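Local coordinates for protein cGAS/DncV-like nucleotidyltransferase in E. coli homolog (Elizabethkingia meningoseptica ATCC 13253 = NBRC 12535, PDB 6E0O) that synthesises cyclic dinucleotide second messengers from nucleoside triphosphates, using magnesium, as the signal-producing enzyme of a CBASS antiphage defence system, at residues Thr43-Gly48 and Asp63-Tyr68. Numbering follows the deposited sequence.
Sequences TIFLQG and DIVMRY. With MG (magnesium ion), chain D; nucleotides of chain B.
Phe45 and Val65 form a hydrogen-bonded antiparallel pair whose amides bond both ways: Val65 N reaches Phe45 O at 2.7 Å, nearly along the C=O axis (172°). Thr43 and Arg67 are joined by a second such pair of backbone bonds, and the strands 43-47 and 63-68 run at 149° to one another.

Apolar contacts divide between the two faces of the sheet. On the face of Phe45, chi1 sets CG between the backbone N and the carbonyl carbon, and the ring lies across Val65. Val65 CB sits 3.7 Å from the ring centroid, 14° off the normal, a CH-pi contact. Val65 CG1 lies over the same face near CZ and CE1, 3.4 Å from Phe45 CZ, while Val65 CG2 packs against the Gln47 side chain, 3.5 Å from Gln47 CD. On the other face Ile44 CG2 touches Ile64 CG2, and Leu46 lies alongside Ile64; helix 21-38 packs against this side through Ile44, Leu46 and Met66.

Polar side chains gather at the two ends. Asp69 accepts from Thr43 OG1 and forms a salt bridge with Arg67 NE. At the opposite end Asp63 OD2 binds magnesium at 2.1 Å, and Asp63 OD1 lies 2.7 Å from O3' of nucleotide A2 of chain B. Gln47 NE2 lies 2.7 Å from N3 of its base and makes a weak bond to O2'. One water donates to Gln47 O and Asp63 OD2 and accepts from Asp63 N.

With magnesium and nucleotide at its end, the pairing forms part of the active-site sheet of this nucleotidyltransferase. The paired strands place metal ligand and nucleotide-contacting amide on the same face, crossing at about a right angle, consistent with Asp61, Asp63 and Asp136 together forming the magnesium site.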
loop_
_atom_site.group_PDB
_atom_site.type_symbol
_atom_site.label_atom_id
_atom_site.label_comp_id
_atom_site.label_asym_id
_atom_site.label_seq_id
_atom_site.Cartn_x
_atom_site.Cartn_y
_atom_site.Cartn_z
ATOM N N THR A 43 4.667 8.884 -16.918
ATOM C CA THR A 43 5.336 7.679 -16.444
ATOM C C THR A 43 4.264 6.804 -15.810
ATOM O O THR A 43 3.483 7.282 -14.984
ATOM C CB THR A 43 6.387 8.018 -15.384
ATOM O OG1 THR A 43 7.421 8.825 -15.951
ATOM C CG2 THR A 43 7.026 6.761 -14.808
ATOM N N ILE A 44 4.214 5.535 -16.199
ATOM C CA ILE A 44 3.292 4.569 -15.613
ATOM C C ILE A 44 4.108 3.609 -14.758
ATOM O O ILE A 44 5.140 3.099 -15.203
ATOM C CB ILE A 44 2.467 3.843 -16.694
ATOM C CG1 ILE A 44 1.515 4.842 -17.376
ATOM C CG2 ILE A 44 1.701 2.689 -16.081
ATOM C CD1 ILE A 44 0.821 4.311 -18.627
ATOM N N PHE A 45 3.660 3.394 -13.524
ATOM C CA PHE A 45 4.354 2.517 -12.591
ATOM C C PHE A 45 3.343 1.994 -11.588
ATOM O O PHE A 45 2.201 2.445 -11.546
ATOM C CB PHE A 45 5.537 3.221 -11.930
ATOM C CG PHE A 45 5.166 4.336 -10.991
ATOM C CD1 PHE A 45 5.017 5.642 -11.445
ATOM C CD2 PHE A 45 5.015 4.085 -9.639
ATOM C CE1 PHE A 45 4.711 6.677 -10.559
ATOM C CE2 PHE A 45 4.710 5.100 -8.750
ATOM C CZ PHE A 45 4.556 6.397 -9.206
ATOM N N LEU A 46 3.764 1.020 -10.788
ATOM C CA LEU A 46 2.880 0.432 -9.800
ATOM C C LEU A 46 3.181 0.973 -8.408
ATOM O O LEU A 46 4.322 1.291 -8.066
ATOM C CB LEU A 46 3.022 -1.092 -9.766
ATOM C CG LEU A 46 2.766 -1.828 -11.076
ATOM C CD1 LEU A 46 2.812 -3.348 -10.833
ATOM C CD2 LEU A 46 1.446 -1.402 -11.715
ATOM N N GLN A 47 2.141 1.022 -7.586
ATOM C CA GLN A 47 2.329 1.200 -6.155
ATOM C C GLN A 47 1.443 0.197 -5.427
ATOM O O GLN A 47 0.816 -0.664 -6.054
ATOM C CB GLN A 47 2.004 2.629 -5.753
ATOM C CG GLN A 47 0.549 2.948 -5.844
ATOM C CD GLN A 47 0.229 4.342 -5.394
ATOM O OE1 GLN A 47 1.113 5.178 -5.224
ATOM N NE2 GLN A 47 -1.051 4.608 -5.198
ATOM N N GLY A 48 1.388 0.296 -4.112
ATOM C CA GLY A 48 0.520 -0.573 -3.368
ATOM C C GLY A 48 0.986 -2.018 -3.362
ATOM O O GLY A 48 2.158 -2.338 -3.576
ATOM N N ASP A 63 -2.890 -1.227 -8.267
ATOM C CA ASP A 63 -2.811 0.232 -8.273
ATOM C C ASP A 63 -1.786 0.676 -9.309
ATOM O O ASP A 63 -0.577 0.503 -9.118
ATOM C CB ASP A 63 -2.439 0.710 -6.876
ATOM C CG ASP A 63 -3.403 0.201 -5.845
ATOM O OD1 ASP A 63 -4.603 0.503 -5.999
ATOM O OD2 ASP A 63 -2.982 -0.543 -4.928
ATOM N N ILE A 64 -2.286 1.237 -10.408
ATOM C CA ILE A 64 -1.463 1.696 -11.519
ATOM C C ILE A 64 -1.395 3.213 -11.456
ATOM O O ILE A 64 -2.418 3.894 -11.622
ATOM C CB ILE A 64 -2.040 1.240 -12.867
ATOM C CG1 ILE A 64 -2.185 -0.281 -12.902
ATOM C CG2 ILE A 64 -1.198 1.756 -14.020
ATOM C CD1 ILE A 64 -2.888 -0.790 -14.151
ATOM N N VAL A 65 -0.197 3.743 -11.241
ATOM C CA VAL A 65 0.008 5.181 -11.150
ATOM C C VAL A 65 0.322 5.724 -12.537
ATOM O O VAL A 65 1.149 5.162 -13.263
ATOM C CB VAL A 65 1.142 5.511 -10.167
ATOM C CG1 VAL A 65 1.285 7.020 -10.051
ATOM C CG2 VAL A 65 0.903 4.883 -8.803
ATOM N N MET A 66 -0.347 6.811 -12.911
ATOM C CA MET A 66 -0.064 7.506 -14.164
ATOM C C MET A 66 0.391 8.915 -13.809
ATOM O O MET A 66 -0.435 9.793 -13.542
ATOM C CB MET A 66 -1.269 7.537 -15.089
ATOM C CG MET A 66 -0.906 8.062 -16.468
ATOM S SD MET A 66 -2.270 8.628 -17.477
ATOM C CE MET A 66 -2.559 10.227 -16.742
ATOM N N ARG A 67 1.701 9.131 -13.809
ATOM C CA ARG A 67 2.290 10.398 -13.395
ATOM C C ARG A 67 2.496 11.274 -14.627
ATOM O O ARG A 67 3.356 10.992 -15.470
ATOM C CB ARG A 67 3.619 10.138 -12.691
ATOM C CG ARG A 67 4.265 11.382 -12.097
ATOM C CD ARG A 67 5.633 11.067 -11.506
ATOM N NE ARG A 67 6.590 10.663 -12.534
ATOM C CZ ARG A 67 7.751 10.084 -12.275
ATOM N NH1 ARG A 67 8.097 9.841 -11.018
ATOM N NH2 ARG A 67 8.555 9.730 -13.264
ATOM N N TYR A 68 1.694 12.330 -14.743
ATOM C CA TYR A 68 1.837 13.281 -15.832
ATOM C C TYR A 68 3.008 14.173 -15.460
ATOM O O TYR A 68 2.950 14.906 -14.469
ATOM C CB TYR A 68 0.557 14.088 -16.029
ATOM C CG TYR A 68 0.637 14.899 -17.297
ATOM C CD1 TYR A 68 1.282 16.125 -17.319
ATOM C CD2 TYR A 68 0.113 14.413 -18.484
ATOM C CE1 TYR A 68 1.377 16.860 -18.483
ATOM C CE2 TYR A 68 0.207 15.130 -19.651
ATOM C CZ TYR A 68 0.840 16.352 -19.648
ATOM O OH TYR A 68 0.917 17.057 -20.826
HETATM MG MG MG D . -3.982 -1.565 -3.369
ATOM P P A B 2 -8.059 4.239 -0.401
ATOM O OP1 A B 2 -7.839 5.688 -0.150
ATOM O OP2 A B 2 -9.449 3.705 -0.407
ATOM O "O5'" A B 2 -7.401 3.887 -1.810
ATOM C "C5'" A B 2 -8.068 4.187 -3.034
ATOM C "C4'" A B 2 -7.096 4.307 -4.183
ATOM O "O4'" A B 2 -6.305 5.511 -3.997
ATOM C "C3'" A B 2 -6.102 3.156 -4.314
ATOM O "O3'" A B 2 -5.815 2.906 -5.689
ATOM C "C2'" A B 2 -4.863 3.689 -3.608
ATOM O "O2'" A B 2 -3.643 3.127 -4.050
ATOM C "C1'" A B 2 -4.933 5.183 -3.914
ATOM N N9 A B 2 -4.340 6.005 -2.859
ATOM C C8 A B 2 -4.874 6.275 -1.621
ATOM N N7 A B 2 -4.120 7.037 -0.871
ATOM C C5 A B 2 -3.005 7.276 -1.662
ATOM C C6 A B 2 -1.824 8.012 -1.442
ATOM N N6 A B 2 -1.542 8.683 -0.324
ATOM N N1 A B 2 -0.939 8.043 -2.450
ATOM C C2 A B 2 -1.186 7.383 -3.580
ATOM N N3 A B 2 -2.255 6.657 -3.907
ATOM C C4 A B 2 -3.132 6.647 -2.892
HETATM O O HOH W 1 -1.078 -2.642 -6.238
HETATM O O HOH W 2 -5.653 -1.405 -4.512
HETATM O O HOH W 3 -3.348 -3.217 -4.508
#